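Local coordinates for GP37 (Pseudomonas phage phikz, PDB 5FT0), which inhibits the host RNA degradosome, probably by binding its ribonuclease RNase E, on behalf of the infecting bacteriophage, at residues N100-S105 with A240-L245; E199-I204 with E208-F213. All coordinates share one frame; numbering follows the deposited sequence.

In the fold
The two contacts lie at different depths of one fold, their centres about 22 Å apart and their nearest atoms about 12 Å apart. Both reach the same antiparallel sheet: contact 1 beside strand 103-106, one of its two outermost strands, contact 2 at the hairpin of strands 197-202 and 206-217 farther across it. Contact 1 is a surface meeting that buries 93 Å² and rests on one amide-carboxylate hydrogen bond; contact 2 is largely buried, buries 342 Å² and joins its strands by four backbone bonds with tyrosine packing beside them. Along the chain, the hairpin is nested within the loop that contact 1 closes between residues 100-105 and 240-245.

Contact 1. Residues N100-S105 with A240-L245; sequences NDEYIS and AMQVFL. With K (potassium ion), chain D.
Glu102 and Gln242 reach for each other from opposite directions, and their polar ends make the one hydrogen bond between residues 100-105 and 240-245. Gln242 NE2 donates to Glu102 OE2 over 2.9 Å, on the syn lone pair, the side of the other carboxylate oxygen. The bond is bent, with an N-H...O angle of 135°, and the carboxylate and amide planes stand 81° apart, so the two groups do not lie flat against each other. Glu102 gets there with CG beside its own backbone N (chi1 -75°) and a chain extended beyond it; the Gln242 chain is instead bent at chi2. Gln242 NE2 also donates to the Leu236 carbonyl, which helps to fix the amide's rotation. Leu245 and Glu102 both touch Ile112 of strand 109-115.

Behind the carboxylate, the backbone N of Glu102 bonds to Asn100 OD1 at 2.8 Å, an Asx turn. Asn100 ND2 lies 3.7 Å above the centre of the Tyr103 ring and is bonded to Asn169 of helix 158-187. The backbone around this turn presents Asn100 O and Tyr103 O to a potassium ion, at 2.8 and 2.7 Å, with Ile97 O completing the protein residues of the site.

Within 240-245, the Phe244 ring meets that of Phe244 of the second subunit. A small, partly exposed contact made through a single bent bond implies a modest polar link between an ion-binding turn and a segment at the dimer interface, where the carboxylate probably polarises the amide.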
loop_
_atom_site.group_PDB
_atom_site.type_symbol
_atom_site.label_atom_id
_atom_site.label_comp_id
_atom_site.label_asym_id
_atom_site.label_seq_id
_atom_site.Cartn_x
_atom_site.Cartn_y
_atom_site.Cartn_z
ATOM N N ASN A 100 8.470 -18.754 14.446
ATOM C CA ASN A 100 8.896 -18.854 13.054
ATOM C C ASN A 100 9.561 -17.542 12.675
ATOM O O ASN A 100 8.914 -16.490 12.701
ATOM C CB ASN A 100 7.712 -19.149 12.130
ATOM C CG ASN A 100 8.143 -19.537 10.724
ATOM O OD1 ASN A 100 9.180 -19.091 10.228
ATOM N ND2 ASN A 100 7.344 -20.377 10.074
ATOM N N ASP A 101 10.847 -17.607 12.322
ATOM C CA ASP A 101 11.580 -16.406 11.946
ATOM C C ASP A 101 11.033 -15.770 10.677
ATOM O O ASP A 101 11.204 -14.562 10.482
ATOM C CB ASP A 101 13.064 -16.731 11.769
ATOM C CG ASP A 101 13.702 -17.251 13.044
ATOM O OD1 ASP A 101 13.442 -16.672 14.121
ATOM O OD2 ASP A 101 14.457 -18.244 12.969
ATOM N N GLU A 102 10.375 -16.549 9.817
ATOM C CA GLU A 102 9.792 -16.006 8.598
ATOM C C GLU A 102 8.432 -15.359 8.829
ATOM O O GLU A 102 8.037 -14.492 8.041
ATOM C CB GLU A 102 9.674 -17.102 7.537
ATOM C CG GLU A 102 11.004 -17.477 6.899
ATOM C CD GLU A 102 10.843 -18.394 5.704
ATOM O OE1 GLU A 102 10.394 -17.913 4.642
ATOM O OE2 GLU A 102 11.157 -19.596 5.828
ATOM N N TYR A 103 7.712 -15.759 9.877
ATOM C CA TYR A 103 6.459 -15.100 10.226
ATOM C C TYR A 103 6.728 -13.686 10.726
ATOM O O TYR A 103 7.525 -13.483 11.647
ATOM C CB TYR A 103 5.717 -15.882 11.309
ATOM C CG TYR A 103 4.971 -17.113 10.847
ATOM C CD1 TYR A 103 4.907 -17.461 9.506
ATOM C CD2 TYR A 103 4.311 -17.920 11.764
ATOM C CE1 TYR A 103 4.218 -18.591 9.094
ATOM C CE2 TYR A 103 3.620 -19.043 11.365
ATOM C CZ TYR A 103 3.575 -19.376 10.031
ATOM O OH TYR A 103 2.882 -20.499 9.640
ATOM N N ILE A 104 6.062 -12.707 10.121
ATOM C CA ILE A 104 6.018 -11.356 10.662
ATOM C C ILE A 104 4.557 -10.980 10.858
ATOM O O ILE A 104 3.656 -11.521 10.212
ATOM C CB ILE A 104 6.732 -10.319 9.770
ATOM C CG1 ILE A 104 6.024 -10.190 8.420
ATOM C CG2 ILE A 104 8.198 -10.681 9.592
ATOM C CD1 ILE A 104 6.271 -8.865 7.734
ATOM N N SER A 105 4.331 -10.042 11.773
ATOM C CA SER A 105 2.997 -9.558 12.097
ATOM C C SER A 105 2.882 -8.101 11.681
ATOM O O SER A 105 3.756 -7.289 12.002
ATOM C CB SER A 105 2.703 -9.707 13.591
ATOM O OG SER A 105 1.497 -9.047 13.940
ATOM N N ALA A 240 11.217 -26.156 -3.218
ATOM C CA ALA A 240 10.920 -25.442 -4.456
ATOM C C ALA A 240 10.259 -24.096 -4.175
ATOM O O ALA A 240 10.523 -23.107 -4.866
ATOM C CB ALA A 240 10.040 -26.308 -5.354
HETATM N N MSE A 241 9.408 -24.038 -3.162
HETATM C CA MSE A 241 8.894 -22.762 -2.682
HETATM C C MSE A 241 10.005 -21.916 -2.092
HETATM O O MSE A 241 10.318 -20.877 -2.636
HETATM C CB MSE A 241 7.771 -22.979 -1.663
HETATM C CG MSE A 241 7.339 -21.770 -0.800
HETATM SE SE MSE A 241 6.142 -20.563 -1.720
HETATM C CE MSE A 241 4.350 -21.065 -1.352
ATOM N N GLN A 242 10.660 -22.391 -1.030
ATOM C CA GLN A 242 11.712 -21.657 -0.312
ATOM C C GLN A 242 12.692 -20.873 -1.176
ATOM O O GLN A 242 13.233 -19.861 -0.724
ATOM C CB GLN A 242 12.540 -22.601 0.570
ATOM C CG GLN A 242 12.002 -22.731 1.970
ATOM C CD GLN A 242 11.906 -21.392 2.668
ATOM O OE1 GLN A 242 12.775 -20.533 2.519
ATOM N NE2 GLN A 242 10.833 -21.200 3.426
ATOM N N VAL A 243 12.949 -21.331 -2.402
ATOM C CA VAL A 243 13.748 -20.525 -3.320
ATOM C C VAL A 243 12.926 -19.403 -3.941
ATOM O O VAL A 243 13.499 -18.398 -4.381
ATOM C CB VAL A 243 14.385 -21.371 -4.438
ATOM C CG1 VAL A 243 15.070 -22.606 -3.864
ATOM C CG2 VAL A 243 13.349 -21.757 -5.483
ATOM N N PHE A 244 11.597 -19.539 -3.978
ATOM C CA PHE A 244 10.758 -18.487 -4.543
ATOM C C PHE A 244 10.742 -17.255 -3.646
ATOM O O PHE A 244 10.872 -16.129 -4.135
ATOM C CB PHE A 244 9.341 -19.014 -4.782
ATOM C CG PHE A 244 8.357 -17.960 -5.216
ATOM C CD1 PHE A 244 8.295 -17.556 -6.538
ATOM C CD2 PHE A 244 7.487 -17.381 -4.304
ATOM C CE1 PHE A 244 7.389 -16.589 -6.944
ATOM C CE2 PHE A 244 6.582 -16.411 -4.705
ATOM C CZ PHE A 244 6.531 -16.019 -6.025
ATOM N N LEU A 245 10.595 -17.441 -2.326
ATOM C CA LEU A 245 10.601 -16.273 -1.443
ATOM C C LEU A 245 11.942 -15.555 -1.388
ATOM O O LEU A 245 12.032 -14.531 -0.707
ATOM C CB LEU A 245 10.190 -16.621 -0.002
ATOM C CG LEU A 245 8.762 -16.943 0.445
ATOM C CD1 LEU A 245 7.739 -15.937 -0.088
ATOM C CD2 LEU A 245 8.362 -18.379 0.177
HETATM K K K D . 9.071 -13.929 13.861
#

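Contact 2. Residues E199-I204 with E208-F213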
loop_
_atom_site.group_PDB
_atom_site.type_symbol
_atom_site.label_atom_id
_atom_site.label_comp_id
_atom_site.label_asym_id
_atom_site.label_seq_id
_atom_site.Cartn_x
_atom_site.Cartn_y
_atom_site.Cartn_z
ATOM N N GLU A 199 -15.027 -23.872 8.923
ATOM C CA GLU A 199 -15.356 -24.144 7.532
ATOM C C GLU A 199 -14.087 -24.113 6.697
ATOM O O GLU A 199 -13.341 -23.129 6.726
ATOM C CB GLU A 199 -16.384 -23.139 7.005
ATOM C CG GLU A 199 -17.815 -23.525 7.365
ATOM C CD GLU A 199 -18.802 -22.387 7.201
ATOM O OE1 GLU A 199 -18.562 -21.502 6.351
ATOM O OE2 GLU A 199 -19.817 -22.375 7.931
HETATM N N MSE A 200 -13.840 -25.199 5.974
HETATM C CA MSE A 200 -12.672 -25.308 5.113
HETATM C C MSE A 200 -13.084 -25.192 3.652
HETATM O O MSE A 200 -14.060 -25.802 3.221
HETATM C CB MSE A 200 -11.941 -26.626 5.360
HETATM C CG MSE A 200 -10.855 -26.934 4.336
HETATM SE SE MSE A 200 -9.646 -28.365 4.892
HETATM C CE MSE A 200 -10.927 -29.820 5.037
ATOM N N TYR A 201 -12.340 -24.390 2.894
ATOM C CA TYR A 201 -12.615 -24.178 1.482
ATOM C C TYR A 201 -11.371 -24.517 0.684
ATOM O O TYR A 201 -10.269 -24.069 1.023
ATOM C CB TYR A 201 -13.048 -22.735 1.212
ATOM C CG TYR A 201 -14.327 -22.360 1.919
ATOM C CD1 TYR A 201 -15.563 -22.598 1.329
ATOM C CD2 TYR A 201 -14.301 -21.779 3.179
ATOM C CE1 TYR A 201 -16.737 -22.261 1.972
ATOM C CE2 TYR A 201 -15.474 -21.438 3.831
ATOM C CZ TYR A 201 -16.688 -21.682 3.223
ATOM O OH TYR A 201 -17.856 -21.347 3.862
ATOM N N GLN A 202 -11.546 -25.310 -0.368
ATOM C CA GLN A 202 -10.456 -25.688 -1.253
ATOM C C GLN A 202 -10.576 -24.893 -2.543
ATOM O O GLN A 202 -11.607 -24.950 -3.222
ATOM C CB GLN A 202 -10.470 -27.188 -1.548
ATOM C CG GLN A 202 -9.282 -27.645 -2.382
ATOM C CD GLN A 202 -7.968 -27.485 -1.649
ATOM O OE1 GLN A 202 -7.888 -27.716 -0.440
ATOM N NE2 GLN A 202 -6.929 -27.077 -2.371
ATOM N N PHE A 203 -9.531 -24.147 -2.867
ATOM C CA PHE A 203 -9.400 -23.484 -4.151
ATOM C C PHE A 203 -8.380 -24.247 -4.985
ATOM O O PHE A 203 -7.726 -25.178 -4.505
ATOM C CB PHE A 203 -8.989 -22.017 -3.966
ATOM C CG PHE A 203 -9.943 -21.226 -3.114
ATOM C CD1 PHE A 203 -9.870 -21.285 -1.729
ATOM C CD2 PHE A 203 -10.915 -20.429 -3.694
ATOM C CE1 PHE A 203 -10.749 -20.565 -0.938
ATOM C CE2 PHE A 203 -11.798 -19.703 -2.911
ATOM C CZ PHE A 203 -11.714 -19.772 -1.529
ATOM N N ILE A 204 -8.253 -23.857 -6.254
ATOM C CA ILE A 204 -7.293 -24.539 -7.118
ATOM C C ILE A 204 -5.874 -24.335 -6.614
ATOM O O ILE A 204 -5.031 -25.235 -6.726
ATOM C CB ILE A 204 -7.443 -24.073 -8.579
ATOM C CG1 ILE A 204 -7.712 -22.567 -8.644
ATOM C CG2 ILE A 204 -8.538 -24.865 -9.284
ATOM C CD1 ILE A 204 -7.876 -22.040 -10.055
ATOM N N GLU A 208 -8.216 -22.555 2.421
ATOM C CA GLU A 208 -8.532 -21.574 3.450
ATOM C C GLU A 208 -9.456 -22.207 4.478
ATOM O O GLU A 208 -10.496 -22.772 4.123
ATOM C CB GLU A 208 -9.179 -20.323 2.843
ATOM C CG GLU A 208 -8.274 -19.575 1.875
ATOM C CD GLU A 208 -8.932 -18.342 1.282
ATOM O OE1 GLU A 208 -10.148 -18.149 1.495
ATOM O OE2 GLU A 208 -8.228 -17.561 0.604
ATOM N N VAL A 209 -9.073 -22.119 5.748
ATOM C CA VAL A 209 -9.879 -22.619 6.855
ATOM C C VAL A 209 -10.286 -21.425 7.709
ATOM O O VAL A 209 -9.431 -20.644 8.148
ATOM C CB VAL A 209 -9.124 -23.667 7.687
ATOM C CG1 VAL A 209 -10.025 -24.222 8.774
ATOM C CG2 VAL A 209 -8.615 -24.788 6.794
ATOM N N TYR A 210 -11.585 -21.282 7.941
ATOM C CA TYR A 210 -12.133 -20.176 8.711
ATOM C C TYR A 210 -12.617 -20.685 10.060
ATOM O O TYR A 210 -13.393 -21.644 10.125
ATOM C CB TYR A 210 -13.284 -19.503 7.959
ATOM C CG TYR A 210 -12.854 -18.770 6.709
ATOM C CD1 TYR A 210 -12.549 -19.461 5.542
ATOM C CD2 TYR A 210 -12.765 -17.384 6.691
ATOM C CE1 TYR A 210 -12.155 -18.795 4.397
ATOM C CE2 TYR A 210 -12.374 -16.707 5.549
ATOM C CZ TYR A 210 -12.069 -17.420 4.404
ATOM O OH TYR A 210 -11.680 -16.755 3.264
ATOM N N PHE A 211 -12.155 -20.043 11.129
ATOM C CA PHE A 211 -12.602 -20.325 12.488
ATOM C C PHE A 211 -13.373 -19.107 12.981
ATOM O O PHE A 211 -12.774 -18.067 13.272
ATOM C CB PHE A 211 -11.421 -20.631 13.411
ATOM C CG PHE A 211 -10.514 -21.720 12.905
ATOM C CD1 PHE A 211 -9.473 -21.431 12.037
ATOM C CD2 PHE A 211 -10.696 -23.033 13.309
ATOM C CE1 PHE A 211 -8.639 -22.431 11.577
ATOM C CE2 PHE A 211 -9.864 -24.035 12.852
ATOM C CZ PHE A 211 -8.834 -23.734 11.985
ATOM N N SER A 212 -14.693 -19.235 13.076
ATOM C CA SER A 212 -15.550 -18.128 13.470
ATOM C C SER A 212 -16.118 -18.358 14.866
ATOM O O SER A 212 -16.293 -19.497 15.306
ATOM C CB SER A 212 -16.687 -17.931 12.467
ATOM O OG SER A 212 -16.177 -17.466 11.232
ATOM N N PHE A 213 -16.402 -17.257 15.557
ATOM C CA PHE A 213 -16.837 -17.304 16.943
ATOM C C PHE A 213 -17.908 -16.251 17.177
ATOM O O PHE A 213 -17.907 -15.189 16.548
ATOM C CB PHE A 213 -15.667 -17.074 17.909
ATOM C CG PHE A 213 -14.494 -17.980 17.662
ATOM C CD1 PHE A 213 -14.454 -19.250 18.213
ATOM C CD2 PHE A 213 -13.433 -17.561 16.880
ATOM C CE1 PHE A 213 -13.380 -20.084 17.987
ATOM C CE2 PHE A 213 -12.352 -18.392 16.651
ATOM C CZ PHE A 213 -12.327 -19.655 17.204
#
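Strands 199-202 and 208-213 run antiparallel at 162°, their axes 4.7 Å apart, with Glu199-Tyr210 and Tyr201-Glu208 as hydrogen-bonded pairs and Met200-Val209 as the non-hydrogen-bonded pair between them. Each hydrogen-bonded pair is joined by two bonds: Tyr210 N donates to Glu199 O (2.8 Å) and Glu199 N to Tyr210 O, while Tyr201 N donates to Glu208 O (2.7 Å) and Glu208 N to Tyr201 O.

On the face bearing both tyrosines, Tyr201 CD2 approaches Tyr210 CD1 to 3.7 Å, the ring planes 81° apart in an oblique meeting. Each hydroxyl donates to a glutamate on its own strand: Tyr201 OH to Glu199 OE1 at 2.6 Å, and Tyr210 OH to Glu208 OE1 at 2.7 Å, the latter from above the carboxylate plane. Glu208 turns CG away from its carbonyl carbon (chi1 -63°) and runs out straight, which brings OE1 within 3.5 Å of Phe203 CE1, while OE2 forms a salt bridge with Arg206. On the reverse face, Met200 CG rests on Val209 CG2 at 4.0 Å.

This beta hairpin is flanked by strands 149-151 and 220-232; helix 140-146 packs on the tyrosine face, and Val209 and Phe211 meet helix 158-187.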